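Local coordinates for putative cytoplasmic protein (Salmonella typhimurium, PDB 2GK3) that is of unknown function but belongs to a putative class I glutamine amidotransferase-like family and assembles as a hexamer of identical subunits, at residues M131-K136 against D154-V159; L148-L153 against T220-S225; P184-Y189 against L202-D207. All coordinates share one frame; numbering follows the deposited sequence.

Contact 1 of 3, residues M131-K136 against D154-V159; sequences MGIEAK and DGDDRV
Asp157 and Asp156 reach from 154-159 into the loop 131-136 and take its backbone N-H groups as partners, forming the close-packed part of the contact. In Asp157, CG lies between the backbone N and the carbonyl carbon (chi1 65°), and its carboxylate receives two consecutive amides from above its plane: Met131 N to OD2 at 2.9 Å and Gly132 N to OD1 at 2.7 Å. OD1 also accepts from Asn190. Asp156 OD2 accepts from three donors: Glu134 N at 2.8 Å, and NE and NH2 of Arg158, which grip the carboxylate side-on in a salt bridge. Ile133 CG1 lies over one guanidinium face. Gly132 has a positive phi (72°), which suits glycine. Selenomethionine Met131 packs tightly too, its CB 3.2 Å from Gly155 O. On the looser side, partly exposed Ala135 brushes the Gly155 backbone with CB. Exposed Asp154 and partly exposed Glu134 leave their backbones away from the other segment; Asp154 OD1 forms a salt bridge with Lys140 NZ, and Glu134 OE1 one with Lys136 NZ of the second subunit. At this subunit interface of the hexamer, Asp156 OD1 accepts Arg158 N at 3.0 Å, an Asx turn leading into strand 158-161.

Contact 2 of 3, residues L148-L153 against T220-S225; sequences LPVIML and TACFMS
Leu148-Leu153 passes strand 220-223 without pairing with it, the closest CA atoms, those of Leu148 and Thr220, lying 6.6 Å apart, and the contact is made almost wholly by side chains. The setting is the buried interior of the subunit, consistent with a glutamine amidotransferase-like fold: strand 218-223 runs parallel to its neighbour 120-124, while strand 150-151 pairs antiparallel with strand 185-194. Pro149, Val150 and Leu148 converge on Cys222 SG. The proline ring comes nearest, with CD 3.5 Å from SG, and its CG also lies 3.7 Å from Thr220 OG1, the two side chains sliding past each other in opposite directions. A rigid ring suits this place because it presents a compact apolar surface and has no backbone N-H that would need a partner. Cys222 SG stands beside its own backbone N, anti to the carbonyl carbon (chi1 -74°), where a small polarisable sulfur can meet three neighbours: Val150 CG2 approaches it to 4.1 Å and Leu148 CB to 4.3 Å. Leu148 also packs on Leu121 of strand 120-124, and Val150 on Ala192 of strand 185-194. At the far end, selenomethionine Met224 starts off to the side, but bends at chi2 and chi3 and brings its terminal methyl back toward 148-153; a long flexible chain fits this task. It meets Val150 tip to tip, Met224 CE lying 3.4 Å from Val150 CG1, tighter than usual van der Waals contact.

Contact 3 of 3, residues P184-Y189 against L202-D207; sequences PVFLGY and LTINND
Tyr189 OH holds two polar partners of the beta hairpin whose turn runs from Ile204 to Asp207. It donates to Asp207 OD2, at 2.5 Å an unusually short bond whose exact length is doubtful at this resolution, and it accepts from Asn205 ND2 at 3.1 Å, with an N-H...O angle of 154°. The hydroxyl thus serves as both donor and acceptor, which is why tyrosine suits the place. Asp207 OD2 lies at the ring edge, near its plane, with the carboxylate turned 54° from the ring; the same oxygen also accepts from Gln191 NE2. Asn205 reaches the hydroxyl with its amide plane turned steeply against the ring. The hairpin between strands 199-204 and 207-215 closes through a type I' turn, and Asn205 and Asn206 hold its two positive-phi positions, a backbone shape that asparagine tolerates well. Beneath these bonds lies the apolar part. The side chains of Tyr189 and Ile204 run past each other in opposite directions, which sets Ile204 CG2 over the ring. The branched isoleucine can meet two aromatic residues at once: its CD1 sits 3.7 Å from Tyr189 CD2 and 3.8 Å from Phe186 CB. Phe186 in turn meets Phe236 of helix 234-237. In a CH-pi contact over the centre of one face, Ile204 CG2 lies 3.6 Å from the centroid of the Tyr189 ring, 8° off its normal.

How the contacts relate
The contacts involve strands 158-161 (contact 1), 150-151 (contact 2) and 185-194 (contact 3), and the first two strands each pair antiparallel with the third. Contacts 1 and 2 have centres about 13 Å apart and meet at selenomethionines Met131 and Met152, their segments alternating along the chain. Contact 3 lies within the loop closed by contact 2, about 14 Å from it centre to centre; Ser225 OG comes 2.7 Å from Gly188 O in a probable hydrogen bond, and Phe223 packs on Phe186. About 16 Å separates the centres of contacts 1 and 3, joined by a probable backbone bond between Val159 N and Tyr189 O. No other chain of the hexamer touches contact 2, whereas contacts 1 and 3 both touch the second subunit.

Contact 1 of 3, residues M131-K136 against D154-V159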
loop_
_atom_site.group_PDB
_atom_site.type_symbol
_atom_site.label_atom_id
_atom_site.label_comp_id
_atom_site.label_asym_id
_atom_site.label_seq_id
_atom_site.Cartn_x
_atom_site.Cartn_y
_atom_site.Cartn_z
HETATM N N MSE E 131 17.517 -12.657 -11.887
HETATM C CA MSE E 131 17.249 -12.435 -10.458
HETATM C C MSE E 131 16.501 -11.129 -10.280
HETATM O O MSE E 131 15.505 -11.080 -9.576
HETATM C CB MSE E 131 18.531 -12.488 -9.595
HETATM C CG MSE E 131 19.116 -13.870 -9.491
HETATM SE SE MSE E 131 17.864 -15.114 -8.553
HETATM C CE MSE E 131 18.933 -15.320 -6.895
ATOM N N GLY E 132 16.991 -10.077 -10.928
ATOM C CA GLY E 132 16.332 -8.784 -10.951
ATOM C C GLY E 132 16.370 -7.991 -9.663
ATOM O O GLY E 132 17.162 -8.272 -8.750
ATOM N N ILE E 133 15.502 -6.989 -9.591
ATOM C CA ILE E 133 15.474 -6.083 -8.440
ATOM C C ILE E 133 15.121 -6.819 -7.147
ATOM O O ILE E 133 14.124 -7.561 -7.084
ATOM C CB ILE E 133 14.563 -4.811 -8.647
ATOM C CG1 ILE E 133 14.879 -3.779 -7.537
ATOM C CG2 ILE E 133 13.067 -5.205 -8.749
ATOM C CD1 ILE E 133 14.378 -2.392 -7.765
ATOM N N GLU E 134 15.964 -6.611 -6.135
ATOM C CA GLU E 134 15.896 -7.351 -4.876
ATOM C C GLU E 134 15.850 -8.888 -5.042
ATOM O O GLU E 134 15.429 -9.593 -4.133
ATOM C CB GLU E 134 14.722 -6.861 -4.023
ATOM C CG GLU E 134 14.780 -5.376 -3.600
ATOM C CD GLU E 134 13.604 -4.983 -2.701
ATOM O OE1 GLU E 134 13.194 -3.787 -2.729
ATOM O OE2 GLU E 134 13.071 -5.879 -1.971
ATOM N N ALA E 135 16.289 -9.397 -6.191
ATOM C CA ALA E 135 16.286 -10.854 -6.495
ATOM C C ALA E 135 14.867 -11.471 -6.542
ATOM O O ALA E 135 14.691 -12.670 -6.324
ATOM C CB ALA E 135 17.211 -11.634 -5.519
ATOM N N LYS E 136 13.871 -10.645 -6.840
ATOM C CA LYS E 136 12.472 -11.061 -6.826
ATOM C C LYS E 136 12.088 -12.016 -7.958
ATOM O O LYS E 136 11.187 -12.867 -7.771
ATOM C CB LYS E 136 11.555 -9.830 -6.896
ATOM C CG LYS E 136 11.420 -9.064 -5.575
ATOM C CD LYS E 136 10.633 -7.788 -5.781
ATOM C CE LYS E 136 10.567 -6.957 -4.507
ATOM N NZ LYS E 136 9.548 -7.499 -3.580
ATOM N N ASP E 154 23.605 -14.716 -7.022
ATOM C CA ASP E 154 22.860 -15.156 -5.831
ATOM C C ASP E 154 21.962 -14.088 -5.197
ATOM O O ASP E 154 21.157 -14.394 -4.330
ATOM C CB ASP E 154 23.823 -15.713 -4.776
ATOM C CG ASP E 154 24.551 -16.951 -5.259
ATOM O OD1 ASP E 154 23.889 -17.842 -5.863
ATOM O OD2 ASP E 154 25.787 -17.032 -5.046
ATOM N N GLY E 155 22.085 -12.848 -5.627
ATOM C CA GLY E 155 21.174 -11.799 -5.188
ATOM C C GLY E 155 20.755 -10.923 -6.357
ATOM O O GLY E 155 20.754 -11.356 -7.524
ATOM N N ASP E 156 20.389 -9.690 -6.026
ATOM C CA ASP E 156 20.052 -8.662 -7.000
ATOM C C ASP E 156 21.202 -8.550 -7.992
ATOM O O ASP E 156 22.371 -8.395 -7.595
ATOM C CB ASP E 156 19.823 -7.330 -6.266
ATOM C CG ASP E 156 19.285 -6.236 -7.171
ATOM O OD1 ASP E 156 19.696 -6.160 -8.355
ATOM O OD2 ASP E 156 18.459 -5.434 -6.664
ATOM N N ASP E 157 20.850 -8.627 -9.278
ATOM C CA ASP E 157 21.819 -8.813 -10.356
ATOM C C ASP E 157 21.838 -7.650 -11.352
ATOM O O ASP E 157 22.435 -7.754 -12.426
ATOM C CB ASP E 157 21.575 -10.164 -11.067
ATOM C CG ASP E 157 20.236 -10.226 -11.785
ATOM O OD1 ASP E 157 19.461 -9.236 -11.718
ATOM O OD2 ASP E 157 19.961 -11.258 -12.441
ATOM N N ARG E 158 21.160 -6.561 -10.990
ATOM C CA ARG E 158 21.109 -5.357 -11.792
ATOM C C ARG E 158 22.474 -4.673 -11.804
ATOM O O ARG E 158 23.154 -4.574 -10.772
ATOM C CB ARG E 158 20.125 -4.331 -11.198
ATOM C CG ARG E 158 18.655 -4.635 -11.325
ATOM C CD ARG E 158 17.824 -3.612 -10.519
ATOM N NE ARG E 158 18.207 -3.557 -9.100
ATOM C CZ ARG E 158 18.484 -2.452 -8.401
ATOM N NH1 ARG E 158 18.395 -1.244 -8.946
ATOM N NH2 ARG E 158 18.798 -2.556 -7.123
ATOM N N VAL E 159 22.853 -4.204 -12.988
ATOM C CA VAL E 159 23.907 -3.232 -13.123
ATOM C C VAL E 159 23.227 -1.987 -13.659
ATOM O O VAL E 159 22.698 -1.980 -14.770
ATOM C CB VAL E 159 25.038 -3.740 -14.055
ATOM C CG1 VAL E 159 26.073 -2.606 -14.345
ATOM C CG2 VAL E 159 25.719 -4.985 -13.427
#

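Contact 2 of 3, residues L148-L153 against T220-S225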
loop_
_atom_site.group_PDB
_atom_site.type_symbol
_atom_site.label_atom_id
_atom_site.label_comp_id
_atom_site.label_asym_id
_atom_site.label_seq_id
_atom_site.Cartn_x
_atom_site.Cartn_y
_atom_site.Cartn_z
ATOM N N LEU E 148 18.568 -22.340 -19.007
ATOM C CA LEU E 148 19.131 -21.092 -19.571
ATOM C C LEU E 148 20.623 -21.225 -19.858
ATOM O O LEU E 148 21.315 -21.973 -19.168
ATOM C CB LEU E 148 18.839 -19.878 -18.661
ATOM C CG LEU E 148 17.362 -19.684 -18.268
ATOM C CD1 LEU E 148 17.244 -18.584 -17.232
ATOM C CD2 LEU E 148 16.408 -19.428 -19.479
ATOM N N PRO E 149 21.126 -20.524 -20.898
ATOM C CA PRO E 149 22.544 -20.656 -21.229
ATOM C C PRO E 149 23.464 -19.739 -20.399
ATOM O O PRO E 149 24.622 -19.506 -20.773
ATOM C CB PRO E 149 22.575 -20.272 -22.706
ATOM C CG PRO E 149 21.520 -19.259 -22.831
ATOM C CD PRO E 149 20.437 -19.631 -21.846
ATOM N N VAL E 150 22.939 -19.208 -19.298
ATOM C CA VAL E 150 23.724 -18.384 -18.368
ATOM C C VAL E 150 23.557 -18.890 -16.934
ATOM O O VAL E 150 22.585 -19.587 -16.608
ATOM C CB VAL E 150 23.360 -16.862 -18.455
ATOM C CG1 VAL E 150 23.630 -16.312 -19.848
ATOM C CG2 VAL E 150 21.899 -16.581 -18.011
ATOM N N ILE E 151 24.505 -18.541 -16.071
ATOM C CA ILE E 151 24.391 -18.845 -14.634
ATOM C C ILE E 151 24.162 -17.505 -13.966
ATOM O O ILE E 151 24.860 -16.542 -14.261
ATOM C CB ILE E 151 25.662 -19.560 -14.107
ATOM C CG1 ILE E 151 25.727 -20.988 -14.667
ATOM C CG2 ILE E 151 25.695 -19.597 -12.570
ATOM C CD1 ILE E 151 27.142 -21.543 -14.720
HETATM N N MSE E 152 23.155 -17.426 -13.110
HETATM C CA MSE E 152 22.768 -16.170 -12.492
HETATM C C MSE E 152 23.561 -15.861 -11.218
HETATM O O MSE E 152 24.277 -16.721 -10.701
HETATM C CB MSE E 152 21.271 -16.199 -12.176
HETATM C CG MSE E 152 20.382 -15.600 -13.289
HETATM SE SE MSE E 152 18.654 -16.420 -13.247
HETATM C CE MSE E 152 18.062 -15.761 -11.612
ATOM N N LEU E 153 23.414 -14.642 -10.706
ATOM C CA LEU E 153 23.990 -14.281 -9.394
ATOM C C LEU E 153 23.107 -14.798 -8.249
ATOM O O LEU E 153 22.006 -15.286 -8.488
ATOM C CB LEU E 153 24.207 -12.760 -9.280
ATOM C CG LEU E 153 24.991 -12.044 -10.393
ATOM C CD1 LEU E 153 25.212 -10.562 -10.047
ATOM C CD2 LEU E 153 26.332 -12.714 -10.703
ATOM N N THR E 220 18.210 -21.902 -27.099
ATOM C CA THR E 220 18.012 -20.929 -26.058
ATOM C C THR E 220 18.775 -19.638 -26.333
ATOM O O THR E 220 19.776 -19.622 -27.060
ATOM C CB THR E 220 18.388 -21.517 -24.680
ATOM O OG1 THR E 220 19.776 -21.887 -24.673
ATOM C CG2 THR E 220 17.523 -22.750 -24.375
ATOM N N ALA E 221 18.267 -18.553 -25.762
ATOM C CA ALA E 221 18.869 -17.252 -25.920
ATOM C C ALA E 221 18.561 -16.391 -24.696
ATOM O O ALA E 221 17.502 -16.523 -24.053
ATOM C CB ALA E 221 18.380 -16.577 -27.184
ATOM N N CYS E 222 19.507 -15.529 -24.359
ATOM C CA CYS E 222 19.280 -14.593 -23.268
ATOM C C CYS E 222 19.765 -13.245 -23.741
ATOM O O CYS E 222 20.870 -13.139 -24.273
ATOM C CB CYS E 222 20.030 -15.019 -21.996
ATOM S SG CYS E 222 19.310 -16.428 -21.125
ATOM N N PHE E 223 18.930 -12.227 -23.575
ATOM C CA PHE E 223 19.360 -10.879 -23.828
ATOM C C PHE E 223 19.333 -10.179 -22.489
ATOM O O PHE E 223 18.282 -10.099 -21.858
ATOM C CB PHE E 223 18.454 -10.178 -24.850
ATOM C CG PHE E 223 18.947 -8.816 -25.235
ATOM C CD1 PHE E 223 19.937 -8.674 -26.210
ATOM C CD2 PHE E 223 18.449 -7.683 -24.611
ATOM C CE1 PHE E 223 20.424 -7.418 -26.566
ATOM C CE2 PHE E 223 18.916 -6.415 -24.967
ATOM C CZ PHE E 223 19.909 -6.280 -25.948
HETATM N N MSE E 224 20.484 -9.667 -22.058
HETATM C CA MSE E 224 20.687 -9.375 -20.626
HETATM C C MSE E 224 20.197 -8.014 -20.213
HETATM O O MSE E 224 20.081 -7.718 -19.026
HETATM C CB MSE E 224 22.157 -9.571 -20.204
HETATM C CG MSE E 224 22.705 -10.977 -20.429
HETATM SE SE MSE E 224 21.620 -12.464 -19.760
HETATM C CE MSE E 224 22.182 -13.539 -21.236
ATOM N N SER E 225 19.929 -7.169 -21.197
ATOM C CA SER E 225 19.317 -5.877 -20.926
ATOM C C SER E 225 17.857 -5.930 -21.391
ATOM O O SER E 225 17.345 -6.991 -21.777
ATOM C CB SER E 225 20.101 -4.760 -21.615
ATOM O OG SER E 225 19.602 -3.496 -21.253
#

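Contact 3 of 3, residues P184-Y189 against L202-D207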
loop_
_atom_site.group_PDB
_atom_site.type_symbol
_atom_site.label_atom_id
_atom_site.label_comp_id
_atom_site.label_asym_id
_atom_site.label_seq_id
_atom_site.Cartn_x
_atom_site.Cartn_y
_atom_site.Cartn_z
ATOM N N PRO E 184 23.991 0.746 -29.987
ATOM C CA PRO E 184 23.461 1.794 -29.126
ATOM C C PRO E 184 23.864 1.687 -27.655
ATOM O O PRO E 184 24.474 0.712 -27.229
ATOM C CB PRO E 184 21.939 1.635 -29.261
ATOM C CG PRO E 184 21.715 0.270 -29.857
ATOM C CD PRO E 184 23.029 -0.349 -30.209
ATOM N N VAL E 185 23.469 2.694 -26.891
ATOM C CA VAL E 185 23.692 2.765 -25.469
ATOM C C VAL E 185 22.504 2.145 -24.697
ATOM O O VAL E 185 21.350 2.203 -25.148
ATOM C CB VAL E 185 23.996 4.248 -25.098
ATOM C CG1 VAL E 185 23.589 4.608 -23.690
ATOM C CG2 VAL E 185 25.495 4.556 -25.353
ATOM N N PHE E 186 22.821 1.524 -23.556
ATOM C CA PHE E 186 21.865 0.919 -22.629
ATOM C C PHE E 186 22.113 1.501 -21.269
ATOM O O PHE E 186 23.257 1.842 -20.945
ATOM C CB PHE E 186 22.060 -0.593 -22.553
ATOM C CG PHE E 186 21.799 -1.275 -23.835
ATOM C CD1 PHE E 186 22.777 -1.296 -24.834
ATOM C CD2 PHE E 186 20.554 -1.856 -24.075
ATOM C CE1 PHE E 186 22.531 -1.883 -26.060
ATOM C CE2 PHE E 186 20.284 -2.448 -25.294
ATOM C CZ PHE E 186 21.270 -2.465 -26.297
ATOM N N LEU E 187 21.057 1.609 -20.463
ATOM C CA LEU E 187 21.168 2.270 -19.163
ATOM C C LEU E 187 21.277 1.273 -17.996
ATOM O O LEU E 187 21.211 1.642 -16.818
ATOM C CB LEU E 187 20.036 3.293 -18.996
ATOM C CG LEU E 187 20.274 4.776 -19.404
ATOM C CD1 LEU E 187 21.342 5.036 -20.458
ATOM C CD2 LEU E 187 19.016 5.456 -19.817
ATOM N N GLY E 188 21.482 0.003 -18.337
ATOM C CA GLY E 188 21.479 -1.054 -17.339
ATOM C C GLY E 188 21.285 -2.426 -17.938
ATOM O O GLY E 188 20.926 -2.555 -19.107
ATOM N N TYR E 189 21.553 -3.451 -17.128
ATOM C CA TYR E 189 21.436 -4.841 -17.547
ATOM C C TYR E 189 21.472 -5.761 -16.331
ATOM O O TYR E 189 21.880 -5.338 -15.241
ATOM C CB TYR E 189 22.537 -5.219 -18.563
ATOM C CG TYR E 189 23.965 -5.161 -18.019
ATOM C CD1 TYR E 189 24.618 -6.325 -17.610
ATOM C CD2 TYR E 189 24.658 -3.953 -17.948
ATOM C CE1 TYR E 189 25.927 -6.295 -17.135
ATOM C CE2 TYR E 189 25.975 -3.899 -17.478
ATOM C CZ TYR E 189 26.605 -5.076 -17.070
ATOM O OH TYR E 189 27.893 -5.035 -16.576
ATOM N N LEU E 202 27.331 -10.790 -27.969
ATOM C CA LEU E 202 27.439 -9.368 -27.671
ATOM C C LEU E 202 27.747 -9.225 -26.197
ATOM O O LEU E 202 27.318 -10.052 -25.385
ATOM C CB LEU E 202 26.113 -8.637 -27.953
ATOM C CG LEU E 202 25.457 -8.556 -29.350
ATOM C CD1 LEU E 202 24.221 -7.655 -29.284
ATOM C CD2 LEU E 202 26.450 -8.033 -30.401
ATOM N N THR E 203 28.460 -8.167 -25.843
ATOM C CA THR E 203 28.787 -7.895 -24.447
ATOM C C THR E 203 28.423 -6.460 -24.110
ATOM O O THR E 203 28.189 -5.630 -24.987
ATOM C CB THR E 203 30.285 -8.066 -24.160
ATOM O OG1 THR E 203 31.000 -7.176 -25.019
ATOM C CG2 THR E 203 30.766 -9.518 -24.405
ATOM N N ILE E 204 28.407 -6.175 -22.820
ATOM C CA ILE E 204 28.068 -4.874 -22.322
ATOM C C ILE E 204 28.929 -4.751 -21.070
ATOM O O ILE E 204 28.886 -5.644 -20.228
ATOM C CB ILE E 204 26.524 -4.822 -22.030
ATOM C CG1 ILE E 204 26.041 -3.402 -21.718
ATOM C CG2 ILE E 204 26.094 -5.862 -20.960
ATOM C CD1 ILE E 204 24.501 -3.289 -21.619
ATOM N N ASN E 205 29.767 -3.716 -20.977
ATOM C CA ASN E 205 30.650 -3.528 -19.799
ATOM C C ASN E 205 31.494 -4.786 -19.558
ATOM O O ASN E 205 31.791 -5.168 -18.421
ATOM C CB ASN E 205 29.799 -3.186 -18.570
ATOM C CG ASN E 205 30.616 -2.687 -17.387
ATOM O OD1 ASN E 205 31.671 -2.056 -17.551
ATOM N ND2 ASN E 205 30.106 -2.950 -16.169
ATOM N N ASN E 206 31.851 -5.439 -20.660
ATOM C CA ASN E 206 32.561 -6.713 -20.644
ATOM C C ASN E 206 31.778 -7.905 -20.049
ATOM O O ASN E 206 32.313 -9.008 -19.960
ATOM C CB ASN E 206 33.969 -6.564 -20.021
ATOM C CG ASN E 206 34.826 -5.522 -20.755
ATOM O OD1 ASN E 206 35.005 -5.585 -21.972
ATOM N ND2 ASN E 206 35.334 -4.554 -20.015
ATOM N N ASP E 207 30.519 -7.697 -19.667
ATOM C CA ASP E 207 29.671 -8.823 -19.232
ATOM C C ASP E 207 28.900 -9.341 -20.452
ATOM O O ASP E 207 28.739 -8.615 -21.426
ATOM C CB ASP E 207 28.680 -8.402 -18.149
ATOM C CG ASP E 207 29.321 -8.225 -16.784
ATOM O OD1 ASP E 207 30.090 -9.109 -16.334
ATOM O OD2 ASP E 207 29.013 -7.198 -16.137
#